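Local coordinates for hypothetical protein Atu2144 (Agrobacterium tumefaciens, PDB 2ODF), which is of unknown function but belongs to the N-formylglutamate amidohydrolase family, whose members probably hydrolyse an amide bond as zinc-dependent relatives of the exopeptidases, at residues 36-41 with 84-89; 61-66 with 75-80; 162-167 with 225-230; 190-195 with 238-243. All coordinates share one frame; numbering follows the deposited sequence.

Overall arrangement
The four contacts sample an alpha/beta fold built on a mixed seven-stranded sheet. Interaction 2, with its centre about 8 Å from that of the chain, packs helix 62-73 on strand 77-80, one in from the sheet's edge, and interaction 4 packs helix 234-256 by 194-196, outermost at the other edge; each relies on a leucine methyl over an aromatic face. Interaction 1 is a buried, wholly apolar meeting of two loops, whereas interaction 3 is polar and partly exposed, an arginine from strand 220-227 reaching a backbone carbonyl. Interactions 3 and 4 touch through Val167 and Arg195, and interactions 2 and 3 through Val65 and Ile226. Interactions 1 and 4 lie on opposite sides of the chain's centre.

Interaction 1 of 4, residues 36-41 with 84-89; sequences ATIPQK and RLVYDC
Ile38 and Val86 mark the nearest passage of two irregular backbones, with their CA atoms 7.3 Å apart. Thr37 to Pro39 are extended and a 3-10 segment begins at Gln40, while residues 84-86 adopt helical backbone angles without the regular bonding of a helix. At this spacing side chains alone bridge the gap. The shortest contact is between Pro39 CD and Val86 CG2, at 3.8 Å. Val86 places CG1 opposite its backbone N (chi1 -177°), which leaves CG2 as the branch that meets the proline ring; the two side chains slide past each other in opposite directions. Ile38 lends two branches: its CG2 lies 4.5 Å from Val86 CG2, and its CD1 lies 4.4 Å from Leu85 CD1. These longer distances indicate looser apolar contact than that at the proline. Behind it, Arg84 NH2 forms a salt bridge with Asp88 OD2 at 2.9 Å, approaching from the syn side but out of the carboxylate plane. Asp88 OD1 in turn accepts from Asn90 N and is hydrogen-bonded to His33 NE2, while Val86 also rests on Leu126 of helix 116-143. The contact thus joins the loops following strands 27-31 and 77-80, neighbouring parallel strands of an alpha/beta sheet.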
loop_
_atom_site.group_PDB
_atom_site.type_symbol
_atom_site.label_atom_id
_atom_site.label_comp_id
_atom_site.label_asym_id
_atom_site.label_seq_id
_atom_site.Cartn_x
_atom_site.Cartn_y
_atom_site.Cartn_z
ATOM N N ALA A 36 -0.902 16.302 -13.837
ATOM C CA ALA A 36 -1.991 16.940 -13.116
ATOM C C ALA A 36 -3.328 16.214 -13.314
ATOM O O ALA A 36 -4.339 16.610 -12.713
ATOM C CB ALA A 36 -2.105 18.376 -13.572
ATOM N N THR A 37 -3.324 15.145 -14.112
ATOM C CA THR A 37 -4.534 14.424 -14.468
ATOM C C THR A 37 -5.246 13.816 -13.232
ATOM O O THR A 37 -4.628 13.181 -12.386
ATOM C CB THR A 37 -4.271 13.323 -15.481
ATOM O OG1 THR A 37 -3.540 13.866 -16.603
ATOM C CG2 THR A 37 -5.600 12.740 -15.964
ATOM N N ILE A 38 -6.542 14.076 -13.142
ATOM C CA ILE A 38 -7.401 13.501 -12.106
ATOM C C ILE A 38 -8.188 12.391 -12.795
ATOM O O ILE A 38 -8.859 12.648 -13.810
ATOM C CB ILE A 38 -8.412 14.534 -11.517
ATOM C CG1 ILE A 38 -7.736 15.840 -11.059
ATOM C CG2 ILE A 38 -9.209 13.898 -10.356
ATOM C CD1 ILE A 38 -6.601 15.670 -10.071
ATOM N N PRO A 39 -8.132 11.155 -12.255
ATOM C CA PRO A 39 -8.951 10.098 -12.826
ATOM C C PRO A 39 -10.419 10.518 -12.844
ATOM O O PRO A 39 -10.861 11.218 -11.941
ATOM C CB PRO A 39 -8.743 8.920 -11.872
ATOM C CG PRO A 39 -7.467 9.187 -11.210
ATOM C CD PRO A 39 -7.343 10.670 -11.104
ATOM N N GLN A 40 -11.120 10.116 -13.896
ATOM C CA GLN A 40 -12.504 10.508 -14.148
ATOM C C GLN A 40 -13.356 10.262 -12.905
ATOM O O GLN A 40 -14.153 11.104 -12.527
ATOM C CB GLN A 40 -13.059 9.733 -15.357
ATOM C CG GLN A 40 -14.342 10.353 -15.946
ATOM C CD GLN A 40 -15.102 9.393 -16.871
ATOM O OE1 GLN A 40 -15.109 9.583 -18.090
ATOM N NE2 GLN A 40 -15.750 8.372 -16.296
ATOM N N LYS A 41 -13.152 9.136 -12.232
ATOM C CA LYS A 41 -13.995 8.799 -11.090
ATOM C C LYS A 41 -14.027 9.899 -10.007
ATOM O O LYS A 41 -14.999 10.006 -9.265
ATOM C CB LYS A 41 -13.597 7.430 -10.502
ATOM C CG LYS A 41 -12.289 7.376 -9.791
ATOM C CD LYS A 41 -12.088 6.018 -9.021
ATOM C CE LYS A 41 -12.614 6.040 -7.572
ATOM N NZ LYS A 41 -11.873 5.080 -6.623
ATOM N N ARG A 84 -0.708 14.077 -7.900
ATOM C CA ARG A 84 -0.291 13.942 -6.504
ATOM C C ARG A 84 -1.444 14.271 -5.531
ATOM O O ARG A 84 -1.339 13.992 -4.326
ATOM C CB ARG A 84 0.886 14.882 -6.202
ATOM C CG ARG A 84 0.535 16.405 -6.315
ATOM C CD ARG A 84 1.704 17.303 -5.979
ATOM N NE ARG A 84 2.175 17.082 -4.619
ATOM C CZ ARG A 84 3.132 17.770 -4.013
ATOM N NH1 ARG A 84 3.778 18.731 -4.649
ATOM N NH2 ARG A 84 3.468 17.464 -2.773
ATOM N N LEU A 85 -2.481 14.949 -6.026
ATOM C CA LEU A 85 -3.670 15.208 -5.189
ATOM C C LEU A 85 -4.422 13.939 -4.834
ATOM O O LEU A 85 -5.017 13.872 -3.747
ATOM C CB LEU A 85 -4.623 16.189 -5.845
ATOM C CG LEU A 85 -4.163 17.643 -5.939
ATOM C CD1 LEU A 85 -5.096 18.356 -6.887
ATOM C CD2 LEU A 85 -4.135 18.296 -4.615
ATOM N N VAL A 86 -4.397 12.943 -5.722
ATOM C CA VAL A 86 -5.036 11.670 -5.470
ATOM C C VAL A 86 -4.129 10.787 -4.594
ATOM O O VAL A 86 -4.553 10.249 -3.568
ATOM C CB VAL A 86 -5.445 10.948 -6.777
ATOM C CG1 VAL A 86 -6.177 9.628 -6.447
ATOM C CG2 VAL A 86 -6.381 11.853 -7.595
ATOM N N TYR A 87 -2.863 10.682 -4.976
ATOM C CA TYR A 87 -1.870 10.002 -4.144
ATOM C C TYR A 87 -0.509 10.614 -4.464
ATOM O O TYR A 87 -0.071 10.587 -5.631
ATOM C CB TYR A 87 -1.843 8.460 -4.344
ATOM C CG TYR A 87 -1.030 7.806 -3.247
ATOM C CD1 TYR A 87 0.347 8.016 -3.166
ATOM C CD2 TYR A 87 -1.629 7.059 -2.239
ATOM C CE1 TYR A 87 1.096 7.492 -2.124
ATOM C CE2 TYR A 87 -0.871 6.520 -1.203
ATOM C CZ TYR A 87 0.501 6.763 -1.144
ATOM O OH TYR A 87 1.300 6.277 -0.110
ATOM N N ASP A 88 0.152 11.157 -3.443
ATOM C CA ASP A 88 1.499 11.705 -3.595
ATOM C C ASP A 88 2.489 10.555 -3.502
ATOM O O ASP A 88 2.799 10.072 -2.418
ATOM C CB ASP A 88 1.800 12.773 -2.533
ATOM C CG ASP A 88 3.112 13.509 -2.801
ATOM O OD1 ASP A 88 3.986 12.941 -3.502
ATOM O OD2 ASP A 88 3.255 14.651 -2.322
ATOM N N CYS A 89 2.966 10.103 -4.657
ATOM C CA CYS A 89 3.821 8.916 -4.700
ATOM C C CYS A 89 5.179 9.116 -4.027
ATOM O O CYS A 89 5.911 8.148 -3.829
ATOM C CB CYS A 89 3.976 8.437 -6.122
ATOM S SG CYS A 89 2.525 7.612 -6.714
#

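Interaction 2 of 4, residues 61-66 with 75-80; sequences GALAVA and ATLVYQ
Helix 62-66 runs nearly antiparallel to strand 77-80, at 167° between their directions and 10.3 Å between their axes. Strand 27-31, helix 62-73 and strand 77-80 form a beta-alpha-beta crossover: the two strands are parallel neighbours, and the helix returns the chain between them over one face of the sheet. Leu63 and Ala66, one helical turn apart, face Leu77 and Tyr79, two residues apart on the strand, so both pairs direct their CB atoms across the interface. The link between Ala66 and Leu77 is compact: CB of the alanine lies 3.8 Å from Leu77 CD1, and Leu77 CD2 lies 3.9 Å from Ala66 C. Leu63 CD1 fits between both strand residues, meeting Leu77 CD2 at 4.0 Å while also covering the tyrosine. Tyr79 holds CG between its backbone N and carbonyl carbon; this chi1 of 69° sets the ring beside Leu63, and the turn about CB-CG presents a face to it. The same residue also packs on Glu19 of strand 16-19, at the edge of the sheet. Leu63 CD1 makes a CH-pi contact with that ring, 4.1 Å from the centroid of Tyr79 and 23° off the normal, displaced toward the CG side.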
loop_
_atom_site.group_PDB
_atom_site.type_symbol
_atom_site.label_atom_id
_atom_site.label_comp_id
_atom_site.label_asym_id
_atom_site.label_seq_id
_atom_site.Cartn_x
_atom_site.Cartn_y
_atom_site.Cartn_z
ATOM N N GLY A 61 6.419 21.889 -15.328
ATOM C CA GLY A 61 7.742 21.919 -15.933
ATOM C C GLY A 61 8.559 20.661 -15.692
ATOM O O GLY A 61 9.469 20.395 -16.439
ATOM N N ALA A 62 8.258 19.921 -14.623
ATOM C CA ALA A 62 9.145 18.846 -14.165
ATOM C C ALA A 62 9.241 17.668 -15.150
ATOM O O ALA A 62 10.337 17.184 -15.426
ATOM C CB ALA A 62 8.727 18.371 -12.754
ATOM N N LEU A 63 8.111 17.187 -15.660
ATOM C CA LEU A 63 8.107 16.104 -16.641
ATOM C C LEU A 63 8.786 16.576 -17.945
ATOM O O LEU A 63 9.491 15.815 -18.598
ATOM C CB LEU A 63 6.674 15.633 -16.921
ATOM C CG LEU A 63 6.471 14.536 -17.922
ATOM C CD1 LEU A 63 7.297 13.335 -17.475
ATOM C CD2 LEU A 63 4.937 14.208 -18.110
ATOM N N ALA A 64 8.594 17.851 -18.280
ATOM C CA ALA A 64 9.107 18.397 -19.528
ATOM C C ALA A 64 10.621 18.401 -19.471
ATOM O O ALA A 64 11.280 17.979 -20.428
ATOM C CB ALA A 64 8.576 19.828 -19.741
ATOM N N VAL A 65 11.152 18.884 -18.338
ATOM C CA VAL A 65 12.583 18.866 -18.057
ATOM C C VAL A 65 13.108 17.439 -17.998
ATOM O O VAL A 65 14.137 17.146 -18.571
ATOM C CB VAL A 65 12.927 19.620 -16.761
ATOM C CG1 VAL A 65 14.359 19.313 -16.318
ATOM C CG2 VAL A 65 12.708 21.129 -16.953
ATOM N N ALA A 66 12.384 16.552 -17.310
ATOM C CA ALA A 66 12.755 15.124 -17.236
ATOM C C ALA A 66 12.861 14.439 -18.605
ATOM O O ALA A 66 13.760 13.631 -18.830
ATOM C CB ALA A 66 11.792 14.376 -16.333
ATOM N N ALA A 75 18.624 8.176 -20.925
ATOM C CA ALA A 75 18.212 7.641 -19.629
ATOM C C ALA A 75 16.713 7.333 -19.598
ATOM O O ALA A 75 15.881 8.159 -19.953
ATOM C CB ALA A 75 18.556 8.600 -18.559
ATOM N N THR A 76 16.393 6.136 -19.135
ATOM C CA THR A 76 15.030 5.752 -18.828
ATOM C C THR A 76 14.365 6.747 -17.858
ATOM O O THR A 76 14.990 7.273 -16.918
ATOM C CB THR A 76 15.020 4.351 -18.223
ATOM O OG1 THR A 76 15.579 3.438 -19.168
ATOM C CG2 THR A 76 13.602 3.910 -17.820
ATOM N N LEU A 77 13.086 6.990 -18.115
ATOM C CA LEU A 77 12.275 7.894 -17.306
ATOM C C LEU A 77 11.023 7.155 -16.890
ATOM O O LEU A 77 10.302 6.663 -17.746
ATOM C CB LEU A 77 11.884 9.140 -18.076
ATOM C CG LEU A 77 10.813 10.075 -17.511
ATOM C CD1 LEU A 77 11.196 10.595 -16.134
ATOM C CD2 LEU A 77 10.593 11.220 -18.499
ATOM N N VAL A 78 10.799 7.078 -15.587
ATOM C CA VAL A 78 9.579 6.521 -15.005
ATOM C C VAL A 78 8.815 7.652 -14.370
ATOM O O VAL A 78 9.365 8.405 -13.561
ATOM C CB VAL A 78 9.860 5.467 -13.940
ATOM C CG1 VAL A 78 8.527 4.866 -13.412
ATOM C CG2 VAL A 78 10.765 4.388 -14.495
ATOM N N TYR A 79 7.541 7.777 -14.739
ATOM C CA TYR A 79 6.741 8.881 -14.263
ATOM C C TYR A 79 5.303 8.424 -13.946
ATOM O O TYR A 79 4.801 7.420 -14.478
ATOM C CB TYR A 79 6.796 10.065 -15.220
ATOM C CG TYR A 79 6.118 9.865 -16.554
ATOM C CD1 TYR A 79 6.771 9.197 -17.597
ATOM C CD2 TYR A 79 4.850 10.358 -16.792
ATOM C CE1 TYR A 79 6.164 9.012 -18.825
ATOM C CE2 TYR A 79 4.234 10.182 -18.046
ATOM C CZ TYR A 79 4.899 9.501 -19.046
ATOM O OH TYR A 79 4.303 9.301 -20.288
ATOM N N GLN A 80 4.693 9.166 -13.040
ATOM C CA GLN A 80 3.321 8.942 -12.604
ATOM C C GLN A 80 2.397 9.736 -13.502
ATOM O O GLN A 80 2.628 10.934 -13.737
ATOM C CB GLN A 80 3.260 9.383 -11.138
ATOM C CG GLN A 80 1.985 9.288 -10.391
ATOM C CD GLN A 80 1.195 7.986 -10.554
ATOM O OE1 GLN A 80 1.492 6.942 -9.939
ATOM N NE2 GLN A 80 0.137 8.079 -11.303
#

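Interaction 3 of 4, residues 162-167 with 225-230; sequences GRFREV and EIRNDL
Arg227 extends from the end of strand 220-227 toward the loop after strand 163-164. Its CB points across the gap and lies 3.9 Å from Val167 O. With CG opposite the backbone N, the chain continues past that carbonyl until CD lies against two carbonyl oxygens on the same side, 3.5 Å from Val167 O and 3.4 Å from Arg165 O. Val167 O is buried here without a polar partner. A bend at chi3 (65°) then turns the guanidinium. NE donates to Asp229 OD1 at 2.7 Å, and NH2 donates to Asp229 OD2 at 3.0 Å; the carboxylate is gripped side-on, both oxygens using syn lone pairs. This paired bonding, nearly coplanar with the guanidinium, fixes the rotation of the group. Directed away from the aspartate, Arg227 NH1 donates to Arg165 O at 3.0 Å. The acceptor is met in the carbonyl plane but tilted from the guanidinium plane, with an N-H...O angle of 141°. Over one guanidinium face stands Phe164 CZ, 4.1 Å from Arg227 NH1, with the ring and guanidinium planes 37° apart. Arg227 also pairs through its backbone with Glu168, just before strand 169-172. The contact therefore sits at a strand-end turn of the alpha/beta sheet, where an Arg-Asp salt bridge orients an arginine to hold the loop that follows a small two-stranded hairpin.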
loop_
_atom_site.group_PDB
_atom_site.type_symbol
_atom_site.label_atom_id
_atom_site.label_comp_id
_atom_site.label_asym_id
_atom_site.label_seq_id
_atom_site.Cartn_x
_atom_site.Cartn_y
_atom_site.Cartn_z
ATOM N N GLY A 162 4.130 33.382 2.119
ATOM C CA GLY A 162 4.452 34.818 2.226
ATOM C C GLY A 162 5.910 35.174 2.029
ATOM O O GLY A 162 6.320 36.330 2.193
ATOM N N ARG A 163 6.697 34.167 1.674
ATOM C CA ARG A 163 8.112 34.305 1.453
ATOM C C ARG A 163 8.354 33.984 -0.020
ATOM O O ARG A 163 7.801 33.019 -0.561
ATOM C CB ARG A 163 8.873 33.319 2.358
ATOM C CG ARG A 163 8.395 33.286 3.824
ATOM C CD ARG A 163 9.326 34.055 4.747
ATOM N NE ARG A 163 8.821 34.137 6.129
ATOM C CZ ARG A 163 7.848 34.962 6.551
ATOM N NH1 ARG A 163 7.236 35.808 5.717
ATOM N NH2 ARG A 163 7.476 34.944 7.831
ATOM N N PHE A 164 9.151 34.824 -0.664
ATOM C CA PHE A 164 9.661 34.564 -1.987
ATOM C C PHE A 164 10.960 33.747 -1.847
ATOM O O PHE A 164 11.831 34.091 -1.047
ATOM C CB PHE A 164 9.911 35.894 -2.702
ATOM C CG PHE A 164 10.515 35.749 -4.049
ATOM C CD1 PHE A 164 9.818 35.117 -5.062
ATOM C CD2 PHE A 164 11.771 36.261 -4.325
ATOM C CE1 PHE A 164 10.356 34.984 -6.319
ATOM C CE2 PHE A 164 12.331 36.120 -5.583
ATOM C CZ PHE A 164 11.617 35.476 -6.586
ATOM N N ARG A 165 11.073 32.666 -2.617
ATOM C CA ARG A 165 12.216 31.778 -2.531
ATOM C C ARG A 165 13.280 32.169 -3.544
ATOM O O ARG A 165 13.066 32.127 -4.744
ATOM C CB ARG A 165 11.748 30.314 -2.648
ATOM C CG ARG A 165 10.846 29.998 -1.433
ATOM C CD ARG A 165 10.588 28.544 -1.090
ATOM N NE ARG A 165 9.642 27.935 -1.981
ATOM C CZ ARG A 165 8.907 26.852 -1.724
ATOM N NH1 ARG A 165 8.969 26.196 -0.566
ATOM N NH2 ARG A 165 8.107 26.422 -2.678
ATOM N N GLU A 166 14.417 32.622 -3.042
ATOM C CA GLU A 166 15.491 33.036 -3.929
ATOM C C GLU A 166 16.279 31.810 -4.451
ATOM O O GLU A 166 16.986 31.916 -5.461
ATOM C CB GLU A 166 16.398 34.069 -3.241
ATOM C CG GLU A 166 15.694 35.444 -3.007
ATOM C CD GLU A 166 16.477 36.362 -2.073
ATOM O OE1 GLU A 166 17.732 36.350 -2.103
ATOM O OE2 GLU A 166 15.836 37.089 -1.282
ATOM N N VAL A 167 16.124 30.647 -3.801
ATOM C CA VAL A 167 16.759 29.404 -4.298
ATOM C C VAL A 167 16.156 29.041 -5.643
ATOM O O VAL A 167 14.931 29.157 -5.851
ATOM C CB VAL A 167 16.690 28.197 -3.303
ATOM C CG1 VAL A 167 15.221 27.840 -2.908
ATOM C CG2 VAL A 167 17.425 26.989 -3.869
ATOM N N GLU A 225 15.318 19.863 -7.364
ATOM C CA GLU A 225 14.221 20.809 -7.282
ATOM C C GLU A 225 14.545 22.025 -8.162
ATOM O O GLU A 225 15.626 22.592 -8.053
ATOM C CB GLU A 225 14.076 21.270 -5.836
ATOM C CG GLU A 225 13.289 20.347 -4.960
ATOM C CD GLU A 225 11.810 20.460 -5.134
ATOM O OE1 GLU A 225 11.334 20.979 -6.152
ATOM O OE2 GLU A 225 11.101 19.982 -4.241
ATOM N N ILE A 226 13.604 22.413 -9.017
ATOM C CA ILE A 226 13.745 23.561 -9.904
ATOM C C ILE A 226 12.610 24.528 -9.632
ATOM O O ILE A 226 11.434 24.145 -9.689
ATOM C CB ILE A 226 13.674 23.107 -11.355
ATOM C CG1 ILE A 226 14.677 21.983 -11.623
ATOM C CG2 ILE A 226 13.862 24.285 -12.321
ATOM C CD1 ILE A 226 14.340 21.204 -12.868
ATOM N N ARG A 227 12.913 25.798 -9.373
ATOM C CA ARG A 227 11.843 26.769 -9.145
ATOM C C ARG A 227 11.020 26.909 -10.434
ATOM O O ARG A 227 11.581 27.086 -11.521
ATOM C CB ARG A 227 12.411 28.103 -8.656
ATOM C CG ARG A 227 11.415 28.954 -7.895
ATOM C CD ARG A 227 12.033 30.278 -7.464
ATOM N NE ARG A 227 12.382 31.094 -8.635
ATOM C CZ ARG A 227 13.330 32.033 -8.676
ATOM N NH1 ARG A 227 14.063 32.329 -7.619
ATOM N NH2 ARG A 227 13.537 32.682 -9.811
ATOM N N ASN A 228 9.686 26.820 -10.340
ATOM C CA ASN A 228 8.923 26.469 -11.550
ATOM C C ASN A 228 8.863 27.580 -12.604
ATOM O O ASN A 228 8.662 27.295 -13.769
ATOM C CB ASN A 228 7.531 25.855 -11.248
ATOM C CG ASN A 228 6.522 26.852 -10.737
ATOM O OD1 ASN A 228 6.473 27.987 -11.213
ATOM N ND2 ASN A 228 5.657 26.416 -9.769
ATOM N N ASP A 229 9.074 28.829 -12.188
ATOM C CA ASP A 229 9.165 29.958 -13.141
ATOM C C ASP A 229 10.325 29.855 -14.125
ATOM O O ASP A 229 10.280 30.446 -15.208
ATOM C CB ASP A 229 9.226 31.303 -12.394
ATOM C CG ASP A 229 10.436 31.424 -11.512
ATOM O OD1 ASP A 229 10.557 30.627 -10.573
ATOM O OD2 ASP A 229 11.264 32.333 -11.742
ATOM N N LEU A 230 11.338 29.068 -13.779
ATOM C CA LEU A 230 12.507 28.891 -14.616
ATOM C C LEU A 230 12.253 27.873 -15.719
ATOM O O LEU A 230 13.052 27.724 -16.635
ATOM C CB LEU A 230 13.699 28.447 -13.763
ATOM C CG LEU A 230 14.167 29.408 -12.675
ATOM C CD1 LEU A 230 15.171 28.693 -11.742
ATOM C CD2 LEU A 230 14.758 30.681 -13.284
#

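Interaction 4 of 4, residues 190-195 with 238-243; sequences ASLTVR and AAIAGF
Leu192 projects from the approach to edge strand 194-196 into a hollow formed by Ile240 and Phe243 on helix 234-256, a helix-on-sheet packing at the margin of the alpha/beta fold. The backbones stay well apart, the nearest CA atoms being those of Ala190 and Phe243 at 9.4 Å, so the contact is made by side chains, chiefly the long ones of Leu192, Ile240 and Phe243. Ile240 and Phe243, three residues apart on the helix, form the two walls. Leu192 CD1 is the bump that enters between them, 3.8 Å from Ile240 CD1 and 3.7 Å from Phe243 CD2. Phe243 extends with CG opposite its backbone N (chi1 176°), which carries the ring outward from the helix to meet the leucine coming from the opposite direction. Ala190 closes a second side: its CB lies in the ring plane at the far edge, 3.8 Å from Phe243 CZ. The ring is therefore packed on one face and at one edge. Leu192 also packs on Ile169 of the adjoining strand 169-172, and Ile240 on Ile231. Leu192 CD1 is almost centred on the aromatic face, in a CH-pi contact 3.6 Å from the Phe243 ring centroid and just 10° off the ring normal.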
loop_
_atom_site.group_PDB
_atom_site.type_symbol
_atom_site.label_atom_id
_atom_site.label_comp_id
_atom_site.label_asym_id
_atom_site.label_seq_id
_atom_site.Cartn_x
_atom_site.Cartn_y
_atom_site.Cartn_z
ATOM N N ALA A 190 28.197 29.073 -10.430
ATOM C CA ALA A 190 27.142 29.020 -11.440
ATOM C C ALA A 190 26.308 30.291 -11.314
ATOM O O ALA A 190 26.229 30.871 -10.236
ATOM C CB ALA A 190 26.257 27.782 -11.200
ATOM N N SER A 191 25.667 30.697 -12.394
ATOM C CA SER A 191 24.771 31.865 -12.390
ATOM C C SER A 191 23.474 31.630 -11.594
ATOM O O SER A 191 22.859 32.577 -11.137
ATOM C CB SER A 191 24.403 32.247 -13.805
ATOM O OG SER A 191 23.660 31.233 -14.452
ATOM N N LEU A 192 23.065 30.367 -11.451
ATOM C CA LEU A 192 21.884 30.023 -10.672
ATOM C C LEU A 192 22.233 29.950 -9.204
ATOM O O LEU A 192 23.358 29.608 -8.867
ATOM C CB LEU A 192 21.325 28.674 -11.148
ATOM C CG LEU A 192 20.774 28.702 -12.570
ATOM C CD1 LEU A 192 20.503 27.325 -13.155
ATOM C CD2 LEU A 192 19.512 29.557 -12.600
ATOM N N THR A 193 21.272 30.284 -8.346
ATOM C CA THR A 193 21.339 30.052 -6.908
ATOM C C THR A 193 20.987 28.595 -6.640
ATOM O O THR A 193 19.833 28.169 -6.816
ATOM C CB THR A 193 20.370 30.963 -6.156
ATOM O OG1 THR A 193 20.670 32.307 -6.501
ATOM C CG2 THR A 193 20.480 30.798 -4.626
ATOM N N VAL A 194 22.012 27.859 -6.223
ATOM C CA VAL A 194 21.976 26.408 -6.071
ATOM C C VAL A 194 22.279 26.093 -4.625
ATOM O O VAL A 194 23.284 26.552 -4.092
ATOM C CB VAL A 194 23.017 25.719 -6.957
ATOM C CG1 VAL A 194 22.954 24.178 -6.785
ATOM C CG2 VAL A 194 22.846 26.108 -8.402
ATOM N N ARG A 195 21.393 25.357 -3.958
ATOM C CA ARG A 195 21.532 25.131 -2.529
ATOM C C ARG A 195 21.183 23.701 -2.139
ATOM O O ARG A 195 20.374 23.058 -2.794
ATOM C CB ARG A 195 20.614 26.072 -1.761
ATOM C CG ARG A 195 20.825 27.562 -2.037
ATOM C CD ARG A 195 21.511 28.228 -0.922
ATOM N NE ARG A 195 21.644 29.684 -1.094
ATOM C CZ ARG A 195 22.547 30.285 -1.870
ATOM N NH1 ARG A 195 23.438 29.583 -2.583
ATOM N NH2 ARG A 195 22.573 31.615 -1.921
ATOM N N ALA A 238 14.510 23.629 -22.049
ATOM C CA ALA A 238 15.724 23.195 -22.762
ATOM C C ALA A 238 16.975 23.774 -22.105
ATOM O O ALA A 238 17.984 23.078 -21.935
ATOM C CB ALA A 238 15.662 23.619 -24.259
ATOM N N ALA A 239 16.912 25.053 -21.754
ATOM C CA ALA A 239 18.025 25.730 -21.114
ATOM C C ALA A 239 18.392 25.053 -19.784
ATOM O O ALA A 239 19.515 24.641 -19.567
ATOM C CB ALA A 239 17.691 27.225 -20.901
ATOM N N ILE A 240 17.427 24.946 -18.892
ATOM C CA ILE A 240 17.656 24.350 -17.577
ATOM C C ILE A 240 18.093 22.885 -17.697
ATOM O O ILE A 240 18.971 22.424 -16.925
ATOM C CB ILE A 240 16.413 24.522 -16.655
ATOM C CG1 ILE A 240 16.306 25.982 -16.162
ATOM C CG2 ILE A 240 16.452 23.534 -15.456
ATOM C CD1 ILE A 240 17.506 26.462 -15.258
ATOM N N ALA A 241 17.512 22.151 -18.650
ATOM C CA ALA A 241 17.931 20.760 -18.906
ATOM C C ALA A 241 19.407 20.665 -19.325
ATOM O O ALA A 241 20.117 19.734 -18.934
ATOM C CB ALA A 241 17.046 20.109 -19.967
ATOM N N GLY A 242 19.865 21.619 -20.139
ATOM C CA GLY A 242 21.284 21.676 -20.505
ATOM C C GLY A 242 22.178 22.019 -19.329
ATOM O O GLY A 242 23.237 21.411 -19.160
ATOM N N PHE A 243 21.772 22.989 -18.518
ATOM C CA PHE A 243 22.524 23.337 -17.323
ATOM C C PHE A 243 22.755 22.111 -16.440
ATOM O O PHE A 243 23.849 21.880 -15.939
ATOM C CB PHE A 243 21.801 24.408 -16.507
ATOM C CG PHE A 243 22.492 24.734 -15.227
ATOM C CD1 PHE A 243 23.559 25.620 -15.213
ATOM C CD2 PHE A 243 22.110 24.132 -14.047
ATOM C CE1 PHE A 243 24.233 25.903 -14.041
ATOM C CE2 PHE A 243 22.771 24.413 -12.855
ATOM C CZ PHE A 243 23.838 25.300 -12.851
#